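Local atomic coordinates of transketolase (PDB entry 3L84), a protein that belongs to the thiamine diphosphate-binding transketolase family and assembles as two copies of a chain built from alpha/beta domains. Residues A130-A133 with Q134-L137; K307-S311 with A312-L316; G360-A363 with D364-P367; A402-G405 with I406-P409. One frame throughout, in Å; residues are numbered along the deposited sequence. Where two conformers were deposited one is given.

Contacts 3 and 4 are buried, contact 1 is half buried and contact 2 lies at the surface. Contacts 1 and 4 come from different domain families but touch, the rings of Tyr404 and Phe407 lying against helix 118-137. The last residues of contact 1, Leu136 and Leu137, also meet contact 2, the two centres being about 14 Å apart. Contacts 3 and 4 do not touch, yet they lie on neighbouring strands of one parallel sheet, 358-362 and 408-414. The chemistry follows the place: helical backbone bonds in contact 1, a lysine gripping carbonyls beside acetate in contact 2, a serine-held turn at the subunit interface in contact 3, and ring packing with bridging waters in contact 4.

Contact 1. Residues A130-A133 with Q134-L137; sequences AKKA and QNLL
Lys132 and Leu136, one turn apart, cross at an angle near the C-terminal end of helix 118-137, in the thiamine diphosphate-binding family domain. Four successive i to i+4 backbone bonds run through this end: Gln134 N to Ala130 O and Leu137 N to Ala133 O are both 2.8 Å, with the bonds of Asn135 N to Lys131 O and Leu136 N to Lys132 O between them. The compact side is built from small and aliphatic groups. Ala130 and Ala133 turn their methyls to Tyr404 of helix 391-404. Lys132 runs out with CG anti to the backbone N (chi1 -176°) and then bends at chi2, bringing its CE to 4.2 Å from CG of Leu136. Lys132 is buried, and its NZ gives hydrogen bonds to the carbonyl oxygens of Val380 and Gly382. The other side is looser. Lys131 and Gln134 lie alongside one another, pointing the same way, but their polar ends do not meet directly. Lys131 NZ also forms a salt bridge with Asp173. In the given one of two conformers of Gln134, a water spans the gap, accepting from Lys131 NZ at 3.1 Å and donating to Gln134 OE1 at 2.8 Å.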
# COMPACT_ATOMS: atom_id res chain seq x y z
N ALA A 130 6.07 -15.79 19.18
CA ALA A 130 6.17 -16.96 20.03
C ALA A 130 7.64 -17.38 20.17
O ALA A 130 8.07 -17.76 21.26
CB ALA A 130 5.37 -18.10 19.43
N LYS A 131 8.42 -17.34 19.08
CA LYS A 131 9.84 -17.61 19.23
C LYS A 131 10.55 -16.64 20.16
O LYS A 131 11.41 -17.06 20.97
CB LYS A 131 10.54 -17.63 17.87
CG LYS A 131 10.18 -18.84 17.02
CD LYS A 131 10.56 -20.18 17.61
CE LYS A 131 10.32 -21.34 16.63
NZ LYS A 131 10.81 -22.64 17.15
N LYS A 132 10.19 -15.35 20.11
CA LYS A 132 10.77 -14.40 21.03
C LYS A 132 10.29 -14.65 22.46
O LYS A 132 11.09 -14.57 23.43
CB LYS A 132 10.49 -12.96 20.61
CG LYS A 132 11.16 -11.91 21.49
CD LYS A 132 12.69 -12.06 21.51
CE LYS A 132 13.39 -11.09 22.44
NZ LYS A 132 14.86 -11.32 22.51
N ALA A 133 9.02 -14.98 22.62
CA ALA A 133 8.49 -15.31 23.94
C ALA A 133 9.24 -16.53 24.52
O ALA A 133 9.53 -16.57 25.73
CB ALA A 133 6.98 -15.59 23.86
N GLN A 134 9.54 -17.51 23.68
CA GLN A 134 10.30 -18.71 24.09
C GLN A 134 11.72 -18.30 24.52
O GLN A 134 12.27 -18.80 25.50
CB GLN A 134 10.36 -19.71 22.92
CG GLN A 134 10.83 -21.11 23.27
CD GLN A 134 11.05 -21.97 22.03
OE1 GLN A 134 10.33 -21.85 21.04
NE2 GLN A 134 12.02 -22.86 22.10
N ASN A 135 12.32 -17.37 23.78
CA ASN A 135 13.64 -16.83 24.17
C ASN A 135 13.59 -16.19 25.55
O ASN A 135 14.51 -16.36 26.36
CB ASN A 135 14.12 -15.80 23.14
CG ASN A 135 15.40 -15.11 23.57
OD1 ASN A 135 16.48 -15.72 23.54
ND2 ASN A 135 15.29 -13.87 24.00
N LEU A 136 12.54 -15.43 25.84
CA LEU A 136 12.44 -14.73 27.11
C LEU A 136 12.02 -15.62 28.27
O LEU A 136 12.55 -15.49 29.38
CB LEU A 136 11.42 -13.60 26.96
CG LEU A 136 11.84 -12.43 26.08
CD1 LEU A 136 10.67 -11.45 25.98
CD2 LEU A 136 13.09 -11.72 26.61
N LEU A 137 11.05 -16.51 28.04
CA LEU A 137 10.39 -17.27 29.11
C LEU A 137 10.78 -18.74 29.18
O LEU A 137 10.46 -19.41 30.18
CB LEU A 137 8.87 -17.19 28.93
CG LEU A 137 8.31 -15.78 28.97
CD1 LEU A 137 6.83 -15.75 28.61
CD2 LEU A 137 8.56 -15.10 30.33
O HOH W 1 8.66 -23.25 19.27

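Contact 2. Residues K307-S311 with A312-L316; sequences KLEKS and AKKEL. With ACT (acetate ion), chain D.
Lys314 NZ gives hydrogen bonds to two main-chain carbonyls, Glu309 O at 2.8 Å, in the last turn of helix 293-310, and Ser311 O at 2.9 Å, just beyond it. The first is approached from above the carbonyl plane, 39° out of it, the second almost along the C=O axis. Lys314 CG lies 3.3 Å from Leu308 O and CD 3.6 Å from Glu309 OE1, where the two side chains cross at a slant; beyond CD the bends at chi3 (-69°) and chi4 (-71°) turn NZ back onto the two carbonyls. Glu309 OE1 stays 4.7 Å from Lys314 NZ, so the opposite charges are near but not in contact. In the conformer given, Ser311 OG accepts from Lys313 N at 2.8 Å. An acetate, probably from the crystallisation liquor, sits beside this curl; its oxygens accept from the backbone, Glu315 N to O at 3.0 Å and Lys314 N to OXT, with a further weak bond from Lys314 NZ to OXT. Leu308 and Ser311 also rest on Leu141, and Lys313 on Leu137 of helix 118-137. The whole is a tight surface link between two consecutive helices, 293-310 and 314-321, with Lys313 at the N-cap of the second and the anion at its first amides, where the helix dipole would favour negative charge.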
# COMPACT_ATOMS: atom_id res chain seq x y z
N LYS A 307 3.61 -25.18 35.59
CA LYS A 307 4.96 -24.94 35.06
C LYS A 307 5.41 -23.53 35.32
O LYS A 307 6.57 -23.31 35.68
CB LYS A 307 5.03 -25.23 33.55
CG LYS A 307 4.82 -26.73 33.22
CD LYS A 307 5.03 -27.00 31.73
CE LYS A 307 6.38 -27.59 31.43
NZ LYS A 307 6.66 -27.77 29.94
N LEU A 308 4.51 -22.56 35.16
CA LEU A 308 4.87 -21.17 35.45
C LEU A 308 5.28 -20.99 36.89
O LEU A 308 6.27 -20.36 37.20
CB LEU A 308 3.70 -20.25 35.11
CG LEU A 308 3.84 -18.76 35.47
CD1 LEU A 308 5.02 -18.15 34.70
CD2 LEU A 308 2.52 -18.04 35.18
N GLU A 309 4.54 -21.63 37.81
CA GLU A 309 4.82 -21.49 39.22
C GLU A 309 6.19 -22.05 39.58
O GLU A 309 6.88 -21.47 40.44
CB GLU A 309 3.69 -22.14 40.01
CG GLU A 309 3.87 -22.19 41.52
CD GLU A 309 4.08 -20.84 42.19
OE1 GLU A 309 3.72 -19.78 41.64
OE2 GLU A 309 4.60 -20.86 43.33
N LYS A 310 6.60 -23.15 38.92
CA LYS A 310 7.94 -23.74 39.11
C LYS A 310 9.07 -22.98 38.43
O LYS A 310 10.25 -23.21 38.74
CB LYS A 310 7.97 -25.19 38.59
CG LYS A 310 7.41 -26.21 39.55
CD LYS A 310 7.36 -27.64 38.96
CE LYS A 310 8.63 -28.08 38.21
NZ LYS A 310 8.70 -29.58 37.98
N SER A 311 8.75 -22.09 37.50
CA SER A 311 9.73 -21.40 36.65
C SER A 311 10.48 -20.36 37.47
O SER A 311 10.05 -20.02 38.60
CB SER A 311 9.03 -20.72 35.45
OG SER A 311 9.87 -19.89 34.62
N ALA A 312 11.58 -19.88 36.90
CA ALA A 312 12.31 -18.74 37.40
C ALA A 312 11.90 -17.47 36.64
O ALA A 312 12.54 -16.43 36.76
CB ALA A 312 13.80 -18.97 37.26
N LYS A 313 10.82 -17.56 35.88
CA LYS A 313 10.39 -16.48 34.99
C LYS A 313 9.16 -15.73 35.48
O LYS A 313 8.64 -14.86 34.73
CB LYS A 313 10.03 -17.05 33.61
CG LYS A 313 11.14 -17.82 32.96
CD LYS A 313 12.34 -16.99 32.73
CE LYS A 313 13.43 -17.74 31.97
NZ LYS A 313 14.59 -16.85 31.73
N LYS A 314 8.68 -16.01 36.68
CA LYS A 314 7.42 -15.41 37.17
C LYS A 314 7.44 -13.90 37.22
O LYS A 314 6.47 -13.25 36.80
CB LYS A 314 7.03 -15.95 38.56
CG LYS A 314 6.58 -17.36 38.59
CD LYS A 314 6.17 -17.79 40.01
CE LYS A 314 7.34 -17.89 40.99
NZ LYS A 314 8.23 -19.05 40.69
N GLU A 315 8.49 -13.33 37.79
CA GLU A 315 8.58 -11.89 37.94
C GLU A 315 8.73 -11.24 36.57
O GLU A 315 8.15 -10.20 36.31
CB GLU A 315 9.73 -11.47 38.87
CG GLU A 315 9.52 -11.82 40.36
CD GLU A 315 10.49 -11.12 41.32
OE1 GLU A 315 11.11 -10.07 40.97
OE2 GLU A 315 10.60 -11.61 42.47
N LEU A 316 9.51 -11.86 35.68
CA LEU A 316 9.65 -11.32 34.33
C LEU A 316 8.29 -11.28 33.63
O LEU A 316 7.94 -10.27 33.05
CB LEU A 316 10.63 -12.18 33.52
CG LEU A 316 10.70 -11.87 32.03
CD1 LEU A 316 11.04 -10.41 31.77
CD2 LEU A 316 11.67 -12.79 31.32
C ACT D . 10.37 -15.81 39.93
O ACT D . 10.70 -14.84 39.17
OXT ACT D . 10.22 -16.93 39.35
CH3 ACT D . 10.06 -15.64 41.40

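Contact 3. Residues G360-A363 with D364-P367; sequences GGSA and DLGP
Ser362 turns its side chain toward the start of the next helix, while Leu365 and Asp364 lead theirs in other directions. Its hydroxyl, swung opposite the backbone N (chi1 176°), reaches the backbone of Leu365 and accepts from Leu365 N to Ser362 OG at 3.0 Å, a bent bond of 135°. CB of Leu365 lies 3.4 Å from the same Ser362 OG, and the leucine's end leads on to Thr413 and Phe414 of strand 408-414. Between these two residues the chain reverses sharply: Ala363 is the centre of an inverse gamma turn, spanned by a weak bond of 3.1 Å from Asp364 N to Ser362 O. Asp364 follows with positive phi (61°), its CB bond directed away from 360-363 overall, although CB touches the Ala363 carbonyl. The Asp364 carboxylate takes hydrogen bonds from Ser185, Ile186 and Glu187 of the second subunit; Glu187 of that subunit also accepts from Gly366 N. Ser362 OG has a weak bond to Ala412 O as well, tying the turn to the adjacent strand. Here a parallel strand passes from its C-terminal end into a helix, Leu365 at the N-cap: the first bend of a beta-alpha-beta unit, placed at the subunit interface of this alpha/beta domain.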
# COMPACT_ATOMS: atom_id res chain seq x y z
N GLY A 360 11.45 -4.04 18.03
CA GLY A 360 10.97 -3.69 16.70
C GLY A 360 12.09 -3.60 15.73
O GLY A 360 13.21 -4.10 15.95
N GLY A 361 11.83 -2.91 14.63
CA GLY A 361 12.86 -2.76 13.63
C GLY A 361 12.39 -1.98 12.45
O GLY A 361 11.31 -1.35 12.48
N SER A 362 13.22 -2.00 11.42
CA SER A 362 13.02 -1.23 10.20
C SER A 362 12.99 -2.17 9.01
O SER A 362 13.52 -3.29 9.02
CB SER A 362 14.21 -0.26 10.06
OG SER A 362 14.15 0.49 8.84
N ALA A 363 12.38 -1.68 7.93
CA ALA A 363 12.38 -2.38 6.65
C ALA A 363 13.64 -2.03 5.86
O ALA A 363 13.62 -1.25 4.91
CB ALA A 363 11.08 -2.06 5.85
N ASP A 364 14.76 -2.55 6.33
CA ASP A 364 16.08 -2.34 5.76
C ASP A 364 16.53 -0.89 5.74
O ASP A 364 17.21 -0.48 4.81
CB ASP A 364 16.24 -2.90 4.34
CG ASP A 364 17.71 -3.06 3.91
OD1 ASP A 364 18.50 -3.58 4.72
OD2 ASP A 364 18.06 -2.65 2.78
N LEU A 365 16.09 -0.07 6.67
CA LEU A 365 16.53 1.34 6.71
C LEU A 365 17.01 1.73 8.10
O LEU A 365 17.06 2.93 8.40
CB LEU A 365 15.41 2.26 6.26
CG LEU A 365 15.06 2.22 4.80
CD1 LEU A 365 13.80 3.06 4.53
CD2 LEU A 365 16.23 2.73 3.95
N GLY A 366 17.41 0.77 8.93
CA GLY A 366 17.84 1.10 10.29
C GLY A 366 18.81 2.28 10.40
O GLY A 366 18.62 3.15 11.25
N PRO A 367 19.87 2.30 9.58
CA PRO A 367 20.85 3.37 9.73
C PRO A 367 20.27 4.74 9.43
O PRO A 367 20.74 5.73 9.98
CB PRO A 367 21.93 2.99 8.68
CG PRO A 367 21.83 1.51 8.59
CD PRO A 367 20.36 1.24 8.67

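Contact 4. Residues A402-G405 with I406-P409; sequences ARYG and IFLP
Tyr404 and Phe407 lie side by side where helix 391-404 passes into strand 408-414, a helix-to-strand connection of the pyrimidine-binding family domain. Their rings meet obliquely, Tyr404 CD2 being 3.8 Å from Phe407 CE2, with the planes inclined at 39° and the centroids 5.9 Å apart. Ile406 completes this hydrophobic group. Its CG1 occupies the place between backbone N and carbonyl carbon (chi1 58°), which sets it at the edge of the tyrosine, 4.1 Å from Tyr404 CD2, and above the centre of one face of the Phe407 ring. Further along, Ala402 CB packs on Pro409 CG at 3.9 Å, closing the helix end onto the start of the strand. No direct hydrogen bond joins the two halves; water takes up that task. One water accepts from both Gly405 N at 2.8 Å and Phe407 N at 2.9 Å, bracing the bend where Gly405 leaves helical angles with positive phi (144°). Outside this shell, Phe401 meets Phe407 edge-to-face, Ile406 presses on Leu317, Leu320 and Leu321 of helix 314-321, and Lys132 lies against Phe407. Arg60 holds the tyrosine twice, by a cation-pi contact with its ring and a hydrogen bond from NH2 to Tyr404 O, while Tyr404 OH is hydrogen-bonded to His144 NE2.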
# COMPACT_ATOMS: atom_id res chain seq x y z
N ALA A 402 1.84 -7.19 18.65
CA ALA A 402 1.03 -6.39 19.56
C ALA A 402 -0.14 -7.17 20.17
O ALA A 402 -0.60 -6.82 21.27
CB ALA A 402 0.53 -5.13 18.82
N ARG A 403 -0.63 -8.18 19.47
CA ARG A 403 -1.70 -9.04 19.96
C ARG A 403 -1.19 -10.22 20.74
O ARG A 403 -2.01 -10.87 21.42
CB ARG A 403 -2.59 -9.53 18.79
CG ARG A 403 -3.47 -8.44 18.20
CD ARG A 403 -4.62 -8.11 19.12
NE ARG A 403 -5.55 -9.23 19.26
CZ ARG A 403 -6.42 -9.42 20.25
NH1 ARG A 403 -6.47 -8.60 21.30
NH2 ARG A 403 -7.24 -10.46 20.18
N TYR A 404 0.10 -10.53 20.71
CA TYR A 404 0.56 -11.79 21.30
C TYR A 404 0.31 -11.87 22.80
O TYR A 404 -0.10 -12.91 23.30
CB TYR A 404 2.06 -12.01 20.97
CG TYR A 404 2.55 -13.36 21.38
CD1 TYR A 404 2.35 -14.46 20.58
CD2 TYR A 404 3.15 -13.57 22.61
CE1 TYR A 404 2.73 -15.69 20.96
CE2 TYR A 404 3.56 -14.80 23.00
CZ TYR A 404 3.35 -15.89 22.17
OH TYR A 404 3.74 -17.15 22.59
N GLY A 405 0.63 -10.81 23.53
CA GLY A 405 0.29 -10.68 24.93
C GLY A 405 1.33 -9.97 25.77
O GLY A 405 1.01 -9.54 26.88
N ILE A 406 2.57 -9.91 25.32
CA ILE A 406 3.69 -9.41 26.13
C ILE A 406 4.60 -8.39 25.42
O ILE A 406 5.61 -7.95 26.04
CB ILE A 406 4.55 -10.58 26.66
CG1 ILE A 406 5.09 -11.44 25.50
CG2 ILE A 406 3.77 -11.40 27.70
CD1 ILE A 406 6.24 -12.40 25.91
N PHE A 407 4.26 -7.97 24.21
CA PHE A 407 5.15 -7.13 23.40
C PHE A 407 4.57 -5.77 23.06
O PHE A 407 3.35 -5.60 22.93
CB PHE A 407 5.55 -7.83 22.10
CG PHE A 407 6.28 -9.13 22.30
CD1 PHE A 407 7.51 -9.15 22.91
CD2 PHE A 407 5.71 -10.32 21.93
CE1 PHE A 407 8.19 -10.34 23.09
CE2 PHE A 407 6.37 -11.53 22.11
CZ PHE A 407 7.63 -11.51 22.73
N LEU A 408 5.49 -4.82 22.92
CA LEU A 408 5.24 -3.43 22.51
C LEU A 408 6.11 -3.18 21.27
O LEU A 408 7.30 -2.83 21.43
CB LEU A 408 5.63 -2.49 23.65
CG LEU A 408 4.73 -2.61 24.88
CD1 LEU A 408 5.43 -2.05 26.11
CD2 LEU A 408 3.42 -1.93 24.65
N PRO A 409 5.56 -3.40 20.08
CA PRO A 409 6.39 -3.37 18.88
C PRO A 409 6.39 -2.02 18.18
O PRO A 409 5.42 -1.26 18.23
CB PRO A 409 5.74 -4.40 17.98
CG PRO A 409 4.28 -4.20 18.28
CD PRO A 409 4.23 -3.94 19.77
O HOH W 2 0.29 -6.43 24.28
O HOH W 3 1.74 -8.34 22.81